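Local coordinates for nitrate transport protein (Xanthomonas axonopodis pv. citri, PDB 3KSX), which probably binds alkanesulfonates in the periplasm, as the solute-binding component SsuA of an uptake system, and is captured here with the sulfonate buffer MOPS, at residues 187-190 and 191-195. Numbering follows the deposited sequence.
Sequences PWYS and ALTLD
Both the hydroxyl and the amide of Thr193 donate back to Tyr189 O, one helical turn earlier. Its OG1 lies 2.7 Å from Tyr189 O, while the Thr193 amide N reaches the same oxygen at 3.1 Å; the two donors come from opposite faces of the carbonyl plane, the hydroxyl tilted 31° out of it. What allows this is the hydroxyl's place between the backbone N and the carbonyl carbon (chi1 54°), which puts CG2 beside the backbone N, anti to the carbonyl carbon. There the methyl sits obliquely against the ring, CG2 being 3.7 Å from both CD1 and CE1 of Tyr189, and the ring also stacks with His270.

Leu192 leans on the turn differently: its CD1 lies 3.4 Å from Trp188 O, but the indole runs off toward helix 167-175, leaving just a loose 4.5 Å approach between Trp188 CB and Leu192 CD1. Ser190 swings its OG back to Asp186, just ahead of the cis peptide bond that leads into Pro187. The backbone underneath is regular, with Pro187 O taking the Ala191 amide N at 2.9 Å to start the short helix 188-194. This helix follows strand 181-185 of a mixed five-stranded sheet, and Tyr189 touches that sheet's strand 113-118. Chemically, this is the common intrahelical threonine bond to the carbonyl four residues back: the hydroxyl is spent on the backbone, and the methyl is the group closest to the Tyr189 ring.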
loop_
_atom_site.group_PDB
_atom_site.type_symbol
_atom_site.label_atom_id
_atom_site.label_comp_id
_atom_site.label_asym_id
_atom_site.label_seq_id
_atom_site.Cartn_x
_atom_site.Cartn_y
_atom_site.Cartn_z
ATOM N N PRO A 187 -8.950 -3.800 3.282
ATOM C CA PRO A 187 -10.206 -4.020 4.059
ATOM C C PRO A 187 -10.199 -5.163 5.076
ATOM O O PRO A 187 -11.223 -5.384 5.709
ATOM C CB PRO A 187 -11.211 -4.359 2.942
ATOM C CG PRO A 187 -10.305 -5.288 2.004
ATOM C CD PRO A 187 -8.957 -4.525 1.983
ATOM N N TRP A 188 -9.087 -5.891 5.198
ATOM C CA TRP A 188 -8.962 -6.986 6.184
ATOM C C TRP A 188 -9.203 -6.459 7.604
ATOM O O TRP A 188 -9.959 -7.054 8.345
ATOM C CB TRP A 188 -7.610 -7.692 6.082
ATOM C CG TRP A 188 -7.197 -7.992 4.646
ATOM C CD1 TRP A 188 -6.489 -7.159 3.765
ATOM C CD2 TRP A 188 -7.442 -9.194 3.940
ATOM N NE1 TRP A 188 -6.319 -7.786 2.559
ATOM C CE2 TRP A 188 -6.885 -9.037 2.631
ATOM C CE3 TRP A 188 -8.091 -10.372 4.264
ATOM C CZ2 TRP A 188 -6.937 -10.051 1.664
ATOM C CZ3 TRP A 188 -8.170 -11.398 3.278
ATOM C CH2 TRP A 188 -7.591 -11.226 1.998
ATOM N N TYR A 189 -8.604 -5.331 7.990
ATOM C CA TYR A 189 -8.924 -4.682 9.254
ATOM C C TYR A 189 -10.443 -4.558 9.501
ATOM O O TYR A 189 -11.002 -5.042 10.510
ATOM C CB TYR A 189 -8.248 -3.295 9.266
ATOM C CG TYR A 189 -8.712 -2.376 10.299
ATOM C CD1 TYR A 189 -8.987 -2.831 11.600
ATOM C CD2 TYR A 189 -8.804 -1.017 10.039
ATOM C CE1 TYR A 189 -9.413 -1.955 12.576
ATOM C CE2 TYR A 189 -9.193 -0.135 11.000
ATOM C CZ TYR A 189 -9.522 -0.607 12.273
ATOM O OH TYR A 189 -9.928 0.286 13.251
ATOM N N SER A 190 -11.113 -3.920 8.575
ATOM C CA SER A 190 -12.561 -3.658 8.830
ATOM C C SER A 190 -13.352 -4.956 8.865
ATOM O O SER A 190 -14.241 -5.105 9.719
ATOM C CB SER A 190 -13.118 -2.695 7.785
ATOM O OG SER A 190 -12.518 -1.389 7.894
ATOM N N ALA A 191 -13.035 -5.875 7.943
ATOM C CA ALA A 191 -13.755 -7.180 7.743
ATOM C C ALA A 191 -13.651 -8.016 9.024
ATOM O O ALA A 191 -14.677 -8.457 9.559
ATOM C CB ALA A 191 -13.155 -7.966 6.502
ATOM N N LEU A 192 -12.427 -8.187 9.536
ATOM C CA LEU A 192 -12.175 -9.064 10.686
ATOM C C LEU A 192 -12.629 -8.434 12.031
ATOM O O LEU A 192 -13.042 -9.123 12.965
ATOM C CB LEU A 192 -10.683 -9.430 10.725
ATOM C CG LEU A 192 -10.249 -10.629 9.885
ATOM C CD1 LEU A 192 -10.329 -10.385 8.413
ATOM C CD2 LEU A 192 -8.801 -11.030 10.214
ATOM N N THR A 193 -12.560 -7.120 12.165
ATOM C CA THR A 193 -12.980 -6.489 13.398
ATOM C C THR A 193 -14.539 -6.503 13.389
ATOM O O THR A 193 -15.194 -6.675 14.454
ATOM C CB THR A 193 -12.366 -5.046 13.572
ATOM O OG1 THR A 193 -12.663 -4.249 12.418
ATOM C CG2 THR A 193 -10.874 -5.155 13.743
ATOM N N LEU A 194 -15.152 -6.388 12.192
ATOM C CA LEU A 194 -16.613 -6.321 12.175
ATOM C C LEU A 194 -17.251 -7.691 12.370
ATOM O O LEU A 194 -18.371 -7.835 12.962
ATOM C CB LEU A 194 -17.146 -5.670 10.909
ATOM C CG LEU A 194 -17.127 -4.117 10.908
ATOM C CD1 LEU A 194 -17.571 -3.668 9.561
ATOM C CD2 LEU A 194 -17.985 -3.358 11.987
ATOM N N ASP A 195 -16.581 -8.722 11.909
ATOM C CA ASP A 195 -17.199 -10.071 12.048
ATOM C C ASP A 195 -16.780 -10.772 13.338
ATOM O O ASP A 195 -17.201 -11.944 13.574
ATOM C CB ASP A 195 -16.969 -10.901 10.780
ATOM C CG ASP A 195 -15.574 -11.513 10.673
ATOM O OD1 ASP A 195 -14.732 -11.389 11.587
ATOM O OD2 ASP A 195 -15.311 -12.142 9.608
#